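PDB 5NO8: Baccell_00875 from Bacteroides cellulosilyticus DSM 14838, which probably acts as a polysaccharide lyase that removes the L-rhamnose capping glucuronic acid in complex arabinogalactan proteins. Local coordinates for residues 251-263 and 273-285. Numbering follows the deposited sequence.
Sequences KLLEKGSVLVSCN and ARVECRSLEPLEA
The amide of Asn263 meets the backbone of Arg274 through OD1. Arg274 N donates to Asn263 OD1 at 2.9 Å, almost straight, but from above the amide plane. With CG between the backbone N and carbonyl carbon (chi1 61°), the amide turns back to this N-H. Asn263 N in turn donates to Arg274 O, closing the end of the ladder. The guanidinium of Arg274 is met at its edge, in plane, by the Glu276 carboxylate. Arg274 NE donates to Glu276 OE2 at 2.9 Å on its anti lone pair; NH2 adds a longer bond to the same oxygen, tilted out of the carboxylate plane. Phe305 makes a cation-pi contact with the same guanidinium, and Glu307 holds NH1.

Leu259 pairs with Arg278 and Ser261 with Glu276, each through two backbone bonds; their side chains share one face. Val260, Cys262, Val275 and Cys277 point to the opposite one. There Cys262 SG lies 3.7 Å from Val275 CG1, and Val260 CG1 reaches Val275 CG1 at 4.1 Å. Just before the ladder, Val258 CG2 packs 3.8 Å from Cys277 SG.

At the helix end, Leu253 CD2 rests 3.4 Å from Arg278 O. A water donates to Leu253 O and Ser257 O and accepts from Leu280 N. Gly256 ends the helix in a Schellman motif. The pair is an antiparallel beta ladder: 259-262, reached from helix 245-254 through a short turn, is an outermost strand of a mixed eight-stranded sheet whose strands 314-322 and 326-335 cover the apolar face, consistent with a beta-sandwich-like domain.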
loop_
_atom_site.group_PDB
_atom_site.type_symbol
_atom_site.label_atom_id
_atom_site.label_comp_id
_atom_site.label_asym_id
_atom_site.label_seq_id
_atom_site.Cartn_x
_atom_site.Cartn_y
_atom_site.Cartn_z
ATOM N N LYS A 251 14.451 -17.341 -9.607
ATOM C CA LYS A 251 15.819 -16.880 -9.387
ATOM C C LYS A 251 16.157 -16.765 -7.899
ATOM O O LYS A 251 17.271 -17.135 -7.475
ATOM C CB LYS A 251 16.025 -15.553 -10.094
ATOM C CG LYS A 251 16.126 -15.716 -11.606
ATOM C CD LYS A 251 16.218 -14.344 -12.259
ATOM C CE LYS A 251 16.187 -14.390 -13.782
ATOM N NZ LYS A 251 17.469 -14.840 -14.315
ATOM N N LEU A 252 15.200 -16.286 -7.113
ATOM C CA LEU A 252 15.386 -16.266 -5.640
ATOM C C LEU A 252 15.696 -17.670 -5.083
ATOM O O LEU A 252 16.652 -17.856 -4.290
ATOM C CB LEU A 252 14.191 -15.598 -4.958
ATOM C CG LEU A 252 14.160 -15.560 -3.423
ATOM C CD1 LEU A 252 13.331 -14.362 -2.953
ATOM C CD2 LEU A 252 13.629 -16.840 -2.824
ATOM N N LEU A 253 14.940 -18.664 -5.526
ATOM C CA LEU A 253 15.185 -20.051 -5.120
ATOM C C LEU A 253 16.516 -20.587 -5.673
ATOM O O LEU A 253 17.236 -21.294 -4.961
ATOM C CB LEU A 253 14.033 -20.956 -5.545
ATOM C CG LEU A 253 12.668 -20.664 -4.910
ATOM C CD1 LEU A 253 11.575 -21.498 -5.568
ATOM C CD2 LEU A 253 12.711 -20.934 -3.419
ATOM N N GLU A 254 16.852 -20.221 -6.916
ATOM C CA GLU A 254 18.133 -20.624 -7.508
ATOM C C GLU A 254 19.300 -20.095 -6.738
ATOM O O GLU A 254 20.323 -20.768 -6.628
ATOM C CB GLU A 254 18.271 -20.155 -8.952
ATOM C CG GLU A 254 17.327 -20.862 -9.899
ATOM C CD GLU A 254 17.537 -20.481 -11.354
ATOM O OE1 GLU A 254 17.864 -19.298 -11.634
ATOM O OE2 GLU A 254 17.376 -21.395 -12.206
ATOM N N LYS A 255 19.136 -18.900 -6.181
ATOM C CA LYS A 255 20.184 -18.254 -5.402
ATOM C C LYS A 255 20.247 -18.786 -3.973
ATOM O O LYS A 255 21.053 -18.309 -3.182
ATOM C CB LYS A 255 19.998 -16.728 -5.462
ATOM C CG LYS A 255 20.383 -16.214 -6.852
ATOM C CD LYS A 255 20.028 -14.774 -7.116
ATOM C CE LYS A 255 20.155 -14.473 -8.610
ATOM N NZ LYS A 255 21.569 -14.577 -9.067
ATOM N N GLY A 256 19.404 -19.768 -3.633
ATOM C CA GLY A 256 19.487 -20.462 -2.354
ATOM C C GLY A 256 18.615 -19.923 -1.231
ATOM O O GLY A 256 18.710 -20.397 -0.104
ATOM N N SER A 257 17.760 -18.953 -1.533
ATOM C CA SER A 257 16.841 -18.416 -0.532
ATOM C C SER A 257 15.539 -19.238 -0.501
ATOM O O SER A 257 15.463 -20.309 -1.119
ATOM C CB SER A 257 16.573 -16.954 -0.820
ATOM O OG SER A 257 15.869 -16.358 0.262
ATOM N N VAL A 258 14.555 -18.791 0.281
ATOM C CA VAL A 258 13.292 -19.521 0.427
ATOM C C VAL A 258 12.132 -18.573 0.272
ATOM O O VAL A 258 12.296 -17.349 0.395
ATOM C CB VAL A 258 13.196 -20.263 1.785
ATOM C CG1 VAL A 258 14.381 -21.198 1.976
ATOM C CG2 VAL A 258 13.100 -19.304 2.958
ATOM N N LEU A 259 10.955 -19.134 -0.014
ATOM C CA LEU A 259 9.722 -18.363 -0.146
ATOM C C LEU A 259 8.713 -18.907 0.859
ATOM O O LEU A 259 8.441 -20.117 0.889
ATOM C CB LEU A 259 9.132 -18.480 -1.562
ATOM C CG LEU A 259 9.947 -17.807 -2.648
ATOM C CD1 LEU A 259 9.545 -18.384 -3.992
ATOM C CD2 LEU A 259 9.764 -16.297 -2.592
ATOM N N VAL A 260 8.172 -18.015 1.677
ATOM C CA VAL A 260 7.142 -18.359 2.638
ATOM C C VAL A 260 5.812 -17.840 2.134
ATOM O O VAL A 260 5.728 -16.743 1.607
ATOM C CB VAL A 260 7.479 -17.775 4.015
ATOM C CG1 VAL A 260 6.391 -18.056 5.031
ATOM C CG2 VAL A 260 8.766 -18.405 4.500
ATOM N N SER A 261 4.759 -18.635 2.329
ATOM C CA SER A 261 3.421 -18.193 2.018
ATOM C C SER A 261 2.432 -18.888 2.958
ATOM O O SER A 261 2.697 -19.989 3.440
ATOM C CB SER A 261 3.068 -18.514 0.567
ATOM O OG SER A 261 3.342 -19.872 0.290
ATOM N N CYS A 262 1.281 -18.254 3.137
ATOM C CA CYS A 262 0.199 -18.782 3.967
ATOM C C CYS A 262 -1.044 -18.918 3.111
ATOM O O CYS A 262 -1.204 -18.223 2.121
ATOM C CB CYS A 262 -0.103 -17.846 5.130
ATOM S SG CYS A 262 1.334 -17.495 6.179
ATOM N N ASN A 263 -1.968 -19.780 3.529
ATOM C CA ASN A 263 -3.218 -19.925 2.797
ATOM C C ASN A 263 -4.015 -18.617 2.832
ATOM O O ASN A 263 -4.669 -18.267 1.849
ATOM C CB ASN A 263 -4.027 -21.149 3.274
ATOM C CG ASN A 263 -4.430 -21.067 4.724
ATOM O OD1 ASN A 263 -3.603 -20.819 5.592
ATOM N ND2 ASN A 263 -5.722 -21.222 4.993
ATOM N N ALA A 273 -4.511 -22.531 9.901
ATOM C CA ALA A 273 -3.502 -21.879 9.064
ATOM C C ALA A 273 -2.614 -22.953 8.474
ATOM O O ALA A 273 -2.259 -23.931 9.176
ATOM C CB ALA A 273 -2.659 -20.912 9.884
ATOM N N ARG A 274 -2.262 -22.797 7.198
ATOM C CA ARG A 274 -1.241 -23.618 6.580
ATOM C C ARG A 274 -0.137 -22.675 6.110
ATOM O O ARG A 274 -0.389 -21.829 5.277
ATOM C CB ARG A 274 -1.767 -24.431 5.401
ATOM C CG ARG A 274 -0.678 -25.266 4.725
ATOM C CD ARG A 274 -1.241 -26.080 3.559
ATOM N NE ARG A 274 -0.190 -26.782 2.833
ATOM C CZ ARG A 274 0.111 -28.083 2.905
ATOM N NH1 ARG A 274 -0.549 -28.928 3.690
ATOM N NH2 ARG A 274 1.079 -28.554 2.143
ATOM N N VAL A 275 1.067 -22.841 6.642
ATOM C CA VAL A 275 2.187 -21.954 6.323
ATOM C C VAL A 275 3.279 -22.790 5.678
ATOM O O VAL A 275 3.699 -23.787 6.253
ATOM C CB VAL A 275 2.735 -21.263 7.599
ATOM C CG1 VAL A 275 3.712 -20.161 7.225
ATOM C CG2 VAL A 275 1.601 -20.745 8.434
ATOM N N GLU A 276 3.714 -22.397 4.475
ATOM C CA GLU A 276 4.648 -23.168 3.657
ATOM C C GLU A 276 5.947 -22.422 3.494
ATOM O O GLU A 276 5.934 -21.205 3.323
ATOM C CB GLU A 276 4.050 -23.379 2.263
ATOM C CG GLU A 276 2.852 -24.321 2.281
ATOM C CD GLU A 276 2.373 -24.723 0.891
ATOM O OE1 GLU A 276 2.893 -24.190 -0.123
ATOM O OE2 GLU A 276 1.465 -25.565 0.829
ATOM N N CYS A 277 7.053 -23.148 3.562
ATOM C CA CYS A 277 8.381 -22.630 3.282
ATOM C C CYS A 277 8.961 -23.476 2.127
ATOM O O CYS A 277 9.249 -24.673 2.294
ATOM C CB CYS A 277 9.239 -22.719 4.529
ATOM S SG CYS A 277 10.908 -22.011 4.348
ATOM N N ARG A 278 9.109 -22.847 0.964
ATOM C CA ARG A 278 9.558 -23.526 -0.258
ATOM C C ARG A 278 11.002 -23.158 -0.538
ATOM O O ARG A 278 11.377 -21.978 -0.473
ATOM C CB ARG A 278 8.661 -23.118 -1.427
ATOM C CG ARG A 278 9.103 -23.553 -2.822
ATOM C CD ARG A 278 8.786 -25.002 -3.121
ATOM N NE ARG A 278 7.350 -25.271 -3.136
ATOM C CZ ARG A 278 6.822 -26.489 -3.254
ATOM N NH1 ARG A 278 7.604 -27.559 -3.378
ATOM N NH2 ARG A 278 5.507 -26.641 -3.226
ATOM N N SER A 279 11.798 -24.158 -0.894
ATOM C CA SER A 279 13.197 -23.973 -1.271
ATOM C C SER A 279 13.453 -24.687 -2.606
ATOM O O SER A 279 12.573 -25.385 -3.113
ATOM C CB SER A 279 14.123 -24.520 -0.202
ATOM O OG SER A 279 13.726 -25.839 0.160
ATOM N N LEU A 280 14.652 -24.513 -3.148
ATOM C CA LEU A 280 15.042 -25.227 -4.361
ATOM C C LEU A 280 15.381 -26.664 -3.981
ATOM O O LEU A 280 14.883 -27.586 -4.588
ATOM C CB LEU A 280 16.242 -24.564 -5.016
ATOM C CG LEU A 280 16.710 -25.240 -6.315
ATOM C CD1 LEU A 280 15.737 -24.926 -7.432
ATOM C CD2 LEU A 280 18.125 -24.820 -6.651
ATOM N N GLU A 281 16.216 -26.828 -2.969
ATOM C CA GLU A 281 16.581 -28.152 -2.445
ATOM C C GLU A 281 16.024 -28.321 -1.019
ATOM O O GLU A 281 15.767 -27.325 -0.341
ATOM C CB GLU A 281 18.107 -28.314 -2.400
ATOM C CG GLU A 281 18.855 -27.952 -3.683
ATOM C CD GLU A 281 18.587 -28.892 -4.850
ATOM O OE1 GLU A 281 17.691 -29.761 -4.765
ATOM O OE2 GLU A 281 19.287 -28.759 -5.881
ATOM N N PRO A 282 15.853 -29.577 -0.559
ATOM C CA PRO A 282 15.442 -29.812 0.834
ATOM C C PRO A 282 16.248 -29.019 1.869
ATOM O O PRO A 282 17.472 -28.925 1.791
ATOM C CB PRO A 282 15.655 -31.327 1.009
ATOM C CG PRO A 282 15.417 -31.882 -0.363
ATOM C CD PRO A 282 16.006 -30.854 -1.300
ATOM N N LEU A 283 15.545 -28.413 2.814
ATOM C CA LEU A 283 16.183 -27.686 3.900
ATOM C C LEU A 283 16.727 -28.659 4.918
ATOM O O LEU A 283 16.171 -29.737 5.095
ATOM C CB LEU A 283 15.174 -26.771 4.583
ATOM C CG LEU A 283 14.613 -25.684 3.684
ATOM C CD1 LEU A 283 13.617 -24.857 4.470
ATOM C CD2 LEU A 283 15.713 -24.803 3.119
ATOM N N GLU A 284 17.824 -28.277 5.557
ATOM C CA GLU A 284 18.380 -29.026 6.691
ATOM C C GLU A 284 17.947 -28.426 8.041
ATOM O O GLU A 284 17.964 -27.183 8.254
ATOM C CB GLU A 284 19.908 -29.192 6.561
ATOM C CG GLU A 284 20.764 -27.948 6.741
ATOM C CD GLU A 284 21.954 -27.848 5.765
ATOM O OE1 GLU A 284 22.579 -28.891 5.452
ATOM O OE2 GLU A 284 22.279 -26.715 5.312
ATOM N N ALA A 285 17.497 -29.318 8.917
ATOM C CA ALA A 285 17.139 -28.984 10.277
ATOM C C ALA A 285 16.171 -27.799 10.311
ATOM O O ALA A 285 16.446 -26.778 10.966
ATOM C CB ALA A 285 18.402 -28.683 11.071
HETATM O O HOH W 1 16.457 -22.366 -2.469
#